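Local structure of N-acetyltransferase (Staphylococcus aureus subsp. aureus, 4M85) at residues 13-18 against 120-125; 23-26 against 31-34. The protein probably transfers an acetyl group from acetyl-coenzyme A to an amino group of its substrate, as a member of the GNAT family. All coordinates share one frame; numbering follows the deposited sequence.

Overall arrangement
Both interactions draw on helix 13-26. Interaction 1 uses its first turns, which face the end of strand 114-121 and the turn after it; interaction 2 uses its last turn, which meets the short helix 30-34. Their centres lie about 15 Å apart, and the nearest atoms come to about 4 Å without touching. Along the chain the order is 13-18, 23-26, 31-34 and finally 120-125, so the local helix-helix contact falls between the two halves of the long-range one. The N-terminal helix of a GNAT fold is thus joined at its start to a central strand of the mixed sheet and at its end to helix 30-34.

Interaction 1: residues 13-18 against 120-125; sequences RFDIAK and ATFAAY
Lys18 and Phe122 bring the two backbones nearest, with 8.8 Å from Lys18 CA to Phe122 CA, a gap bridged by side chains and one helix carbonyl rather than by backbone hydrogen bonds. Segment 13-18 is helical throughout and forms the start of helix 13-26, whereas 120-125 leaves strand 114-121 at Phe122 and folds into a short 3-10 turn. Tyr125 N donates to Phe122 O at 2.9 Å to close that turn, and backbone hydrogen bonds of Ala120 with Cys72 and of Phe122 with Ala70 keep the end of the strand in the sheet.

In the GNAT fold this is where the central strand runs into the Arg-x-x-Gly-x-Ala signature that, in relatives, holds the pyrophosphate of acetyl-coenzyme A. Arg126, the first residue of that signature, hydrogen-bonds to Thr121 O.

The Phe122 side chain does the reaching. With CG turned opposite the carbonyl carbon (chi1 -74°), the ring is carried toward the helix, and its far end enters between Asp15 and Lys18, one helical turn apart. Phe122 CZ lies 3.4 Å from Asp15 O, which approaches the ring obliquely. Asp15 CB packs 4.1 Å from Phe122 CE2, and the carboxylate plane is turned 79° from the ring, so the acid and the ring do not stack. At the ring edge, Lys18 CB sits in the plane, 4.0 Å from Phe122 CE1; beyond CG the lysine chain is extended and leads its ammonium away.

Leu19 of helix 13-26 also touches Phe122, and the CB of Phe122 lies in plane at the edge of the Tyr125 ring. Tyr125 in turn packs on Lys68 and Ala70 of strand 68-77, whose Val69 is touched by Asp15.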
loop_
_atom_site.group_PDB
_atom_site.type_symbol
_atom_site.label_atom_id
_atom_site.label_comp_id
_atom_site.label_asym_id
_atom_site.label_seq_id
_atom_site.Cartn_x
_atom_site.Cartn_y
_atom_site.Cartn_z
ATOM N N ARG A 13 -5.469 -8.211 -9.157
ATOM C CA ARG A 13 -4.716 -8.644 -7.976
ATOM C C ARG A 13 -3.321 -9.213 -8.237
ATOM O O ARG A 13 -2.446 -9.167 -7.382
ATOM C CB ARG A 13 -5.545 -9.622 -7.149
ATOM C CG ARG A 13 -5.789 -10.985 -7.760
ATOM C CD ARG A 13 -6.755 -11.722 -6.827
ATOM N NE ARG A 13 -7.015 -13.095 -7.235
ATOM C CZ ARG A 13 -7.868 -13.455 -8.188
ATOM N NH1 ARG A 13 -8.538 -12.549 -8.894
ATOM N NH2 ARG A 13 -8.027 -14.744 -8.467
ATOM N N PHE A 14 -3.106 -9.763 -9.419
ATOM C CA PHE A 14 -1.815 -10.370 -9.709
ATOM C C PHE A 14 -0.716 -9.296 -9.877
ATOM O O PHE A 14 0.404 -9.450 -9.346
ATOM C CB PHE A 14 -1.967 -11.347 -10.881
ATOM C CG PHE A 14 -3.021 -12.383 -10.612
ATOM C CD1 PHE A 14 -2.729 -13.483 -9.828
ATOM C CD2 PHE A 14 -4.319 -12.202 -11.045
ATOM C CE1 PHE A 14 -3.713 -14.395 -9.506
ATOM C CE2 PHE A 14 -5.315 -13.105 -10.724
ATOM C CZ PHE A 14 -5.009 -14.207 -9.961
ATOM N N ASP A 15 -1.052 -8.203 -10.552
ATOM C CA ASP A 15 -0.127 -7.065 -10.704
ATOM C C ASP A 15 0.038 -6.298 -9.395
ATOM O O ASP A 15 1.149 -5.924 -9.008
ATOM C CB ASP A 15 -0.596 -6.139 -11.833
ATOM C CG ASP A 15 -0.271 -6.698 -13.240
ATOM O OD1 ASP A 15 0.825 -7.264 -13.436
ATOM O OD2 ASP A 15 -1.103 -6.544 -14.162
ATOM N N ILE A 16 -1.072 -6.086 -8.695
ATOM C CA ILE A 16 -1.037 -5.482 -7.367
ATOM C C ILE A 16 -0.084 -6.291 -6.441
ATOM O O ILE A 16 0.760 -5.712 -5.750
ATOM C CB ILE A 16 -2.451 -5.355 -6.783
ATOM C CG1 ILE A 16 -3.257 -4.295 -7.560
ATOM C CG2 ILE A 16 -2.403 -5.037 -5.295
ATOM C CD1 ILE A 16 -4.709 -4.132 -7.151
ATOM N N ALA A 17 -0.178 -7.618 -6.469
ATOM C CA ALA A 17 0.684 -8.456 -5.636
ATOM C C ALA A 17 2.175 -8.225 -5.917
ATOM O O ALA A 17 2.986 -8.162 -5.016
ATOM C CB ALA A 17 0.322 -9.927 -5.844
ATOM N N LYS A 18 2.540 -8.052 -7.176
ATOM C CA LYS A 18 3.947 -7.818 -7.504
ATOM C C LYS A 18 4.407 -6.495 -6.915
ATOM O O LYS A 18 5.491 -6.414 -6.325
ATOM C CB LYS A 18 4.142 -7.861 -9.016
ATOM C CG LYS A 18 3.876 -9.229 -9.613
ATOM C CD LYS A 18 4.142 -9.200 -11.114
ATOM C CE LYS A 18 3.498 -10.374 -11.831
ATOM N NZ LYS A 18 3.729 -10.256 -13.303
ATOM N N ALA A 120 2.727 2.826 -5.260
ATOM C CA ALA A 120 3.732 2.010 -5.935
ATOM C C ALA A 120 3.592 2.062 -7.452
ATOM O O ALA A 120 2.485 2.076 -7.988
ATOM C CB ALA A 120 3.666 0.564 -5.429
ATOM N N THR A 121 4.724 2.091 -8.148
ATOM C CA THR A 121 4.710 2.140 -9.619
ATOM C C THR A 121 5.689 1.097 -10.144
ATOM O O THR A 121 6.778 0.958 -9.609
ATOM C CB THR A 121 5.100 3.553 -10.153
ATOM O OG1 THR A 121 4.315 4.552 -9.511
ATOM C CG2 THR A 121 4.835 3.689 -11.643
ATOM N N PHE A 122 5.304 0.364 -11.188
ATOM C CA PHE A 122 6.255 -0.508 -11.881
ATOM C C PHE A 122 7.386 0.309 -12.534
ATOM O O PHE A 122 7.163 1.394 -13.090
ATOM C CB PHE A 122 5.563 -1.366 -12.939
ATOM C CG PHE A 122 4.746 -2.493 -12.376
ATOM C CD1 PHE A 122 5.364 -3.537 -11.693
ATOM C CD2 PHE A 122 3.361 -2.500 -12.523
ATOM C CE1 PHE A 122 4.618 -4.582 -11.179
ATOM C CE2 PHE A 122 2.602 -3.537 -12.002
ATOM C CZ PHE A 122 3.232 -4.580 -11.337
ATOM N N ALA A 123 8.603 -0.221 -12.451
ATOM C CA ALA A 123 9.804 0.448 -12.988
ATOM C C ALA A 123 9.651 0.917 -14.450
ATOM O O ALA A 123 10.096 1.994 -14.814
ATOM C CB ALA A 123 11.018 -0.477 -12.828
ATOM N N ALA A 124 8.986 0.113 -15.269
ATOM C CA ALA A 124 8.798 0.419 -16.694
ATOM C C ALA A 124 7.915 1.646 -16.924
ATOM O O ALA A 124 7.915 2.205 -18.017
ATOM C CB ALA A 124 8.204 -0.792 -17.416
ATOM N N TYR A 125 7.161 2.059 -15.905
ATOM C CA TYR A 125 6.242 3.181 -16.076
ATOM C C TYR A 125 6.684 4.391 -15.270
ATOM O O TYR A 125 5.961 5.369 -15.199
ATOM C CB TYR A 125 4.811 2.775 -15.735
ATOM C CG TYR A 125 4.271 1.675 -16.612
ATOM C CD1 TYR A 125 3.704 1.956 -17.849
ATOM C CD2 TYR A 125 4.339 0.355 -16.208
ATOM C CE1 TYR A 125 3.226 0.936 -18.663
ATOM C CE2 TYR A 125 3.868 -0.673 -17.002
ATOM C CZ TYR A 125 3.307 -0.383 -18.226
ATOM O OH TYR A 125 2.841 -1.427 -18.990
#

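Interaction 2: residues 23-26 against 31-34; sequences VWDD and LVKH
Val32 points its two methyl groups at different residues of segment 23-26. CG2 reaches Trp24, 3.7 Å from its CB, and lies near the plane of the indole at the edge marked by CE3. CG1 turns instead to Asp25, 3.9 Å from its CA. The valine crosses both partners at about a right angle. Leu31 adds a looser apolar touch, its CD1 coming obliquely to Trp24 CZ3 at 4.5 Å.

Beside this apolar patch, Lys33 crosses Asp25 with a chain bent at chi2 (44°), which swings the ammonium back to helix 13-26. Its NZ donates to the backbone Asp25 O at 2.9 Å, with a C=O...N angle of 139° and the nitrogen tilted 18° from the carbonyl plane. The carboxylate of Asp25 joins in: OD1 forms a salt bridge to Lys33 NZ at 3.4 Å, weak as a hydrogen bond. One ammonium therefore meets a side-chain charge and a carbonyl of the last turn, where it would also suit the negative end of the helix dipole.

The pairing joins two consecutive helices, 13-26 and 30-34, across a three-residue connection. On the indole side, Trp24 and Leu31 both rest on Pro103, and Trp24 also on Leu104, in the loop between helix 95-98 and strand 114-121.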
loop_
_atom_site.group_PDB
_atom_site.type_symbol
_atom_site.label_atom_id
_atom_site.label_comp_id
_atom_site.label_asym_id
_atom_site.label_seq_id
_atom_site.Cartn_x
_atom_site.Cartn_y
_atom_site.Cartn_z
ATOM N N VAL A 23 7.466 -3.714 -2.406
ATOM C CA VAL A 23 7.530 -2.841 -1.255
ATOM C C VAL A 23 7.956 -3.636 -0.016
ATOM O O VAL A 23 8.818 -3.185 0.747
ATOM C CB VAL A 23 6.192 -2.119 -1.005
ATOM C CG1 VAL A 23 6.227 -1.359 0.316
ATOM C CG2 VAL A 23 5.902 -1.149 -2.141
ATOM N N TRP A 24 7.350 -4.800 0.196
ATOM C CA TRP A 24 7.659 -5.606 1.385
ATOM C C TRP A 24 9.101 -6.116 1.357
ATOM O O TRP A 24 9.708 -6.315 2.405
ATOM C CB TRP A 24 6.698 -6.797 1.522
ATOM C CG TRP A 24 5.274 -6.443 1.897
ATOM C CD1 TRP A 24 4.722 -5.184 2.007
ATOM C CD2 TRP A 24 4.217 -7.370 2.184
ATOM N NE1 TRP A 24 3.392 -5.282 2.362
ATOM C CE2 TRP A 24 3.058 -6.610 2.475
ATOM C CE3 TRP A 24 4.140 -8.776 2.238
ATOM C CZ2 TRP A 24 1.838 -7.203 2.802
ATOM C CZ3 TRP A 24 2.934 -9.360 2.589
ATOM C CH2 TRP A 24 1.798 -8.570 2.855
ATOM N N ASP A 25 9.634 -6.333 0.153
ATOM C CA ASP A 25 11.024 -6.782 -0.034
ATOM C C ASP A 25 12.006 -5.660 0.319
ATOM O O ASP A 25 13.015 -5.914 0.995
ATOM C CB ASP A 25 11.257 -7.290 -1.468
ATOM C CG ASP A 25 12.693 -7.794 -1.703
ATOM O OD1 ASP A 25 13.054 -8.891 -1.218
ATOM O OD2 ASP A 25 13.464 -7.082 -2.381
ATOM N N ASP A 26 11.707 -4.433 -0.123
ATOM C CA ASP A 26 12.454 -3.253 0.307
ATOM C C ASP A 26 12.484 -3.188 1.824
ATOM O O ASP A 26 13.558 -3.162 2.423
ATOM C CB ASP A 26 11.821 -1.965 -0.228
ATOM C CG ASP A 26 12.038 -1.772 -1.718
ATOM O OD1 ASP A 26 12.895 -2.478 -2.287
ATOM O OD2 ASP A 26 11.344 -0.918 -2.321
ATOM N N LEU A 31 9.241 -12.549 6.745
ATOM C CA LEU A 31 8.520 -13.545 5.939
ATOM C C LEU A 31 8.881 -13.486 4.447
ATOM O O LEU A 31 8.870 -14.497 3.771
ATOM C CB LEU A 31 7.007 -13.383 6.113
ATOM C CG LEU A 31 6.356 -12.223 5.340
ATOM C CD1 LEU A 31 5.375 -12.720 4.293
ATOM C CD2 LEU A 31 5.661 -11.297 6.314
ATOM N N VAL A 32 9.181 -12.293 3.944
ATOM C CA VAL A 32 9.616 -12.125 2.567
ATOM C C VAL A 32 11.056 -12.627 2.460
ATOM O O VAL A 32 11.386 -13.351 1.545
ATOM C CB VAL A 32 9.492 -10.659 2.114
ATOM C CG1 VAL A 32 10.056 -10.454 0.718
ATOM C CG2 VAL A 32 8.028 -10.240 2.142
ATOM N N LYS A 33 11.900 -12.265 3.419
ATOM C CA LYS A 33 13.291 -12.724 3.411
ATOM C C LYS A 33 13.445 -14.236 3.445
ATOM O O LYS A 33 14.332 -14.758 2.784
ATOM C CB LYS A 33 14.086 -12.093 4.562
ATOM C CG LYS A 33 14.990 -10.939 4.149
ATOM C CD LYS A 33 14.324 -9.958 3.188
ATOM C CE LYS A 33 15.283 -8.853 2.777
ATOM N NZ LYS A 33 14.811 -8.171 1.543
ATOM N N HIS A 34 12.574 -14.934 4.172
ATOM C CA HIS A 34 12.755 -16.364 4.417
ATOM C C HIS A 34 11.752 -17.282 3.751
ATOM O O HIS A 34 11.878 -18.492 3.871
ATOM C CB HIS A 34 12.780 -16.630 5.922
ATOM C CG HIS A 34 13.968 -16.033 6.595
ATOM N ND1 HIS A 34 13.902 -14.861 7.313
ATOM C CD2 HIS A 34 15.268 -16.411 6.607
ATOM C CE1 HIS A 34 15.105 -14.556 7.762
ATOM N NE2 HIS A 34 15.952 -15.481 7.349
#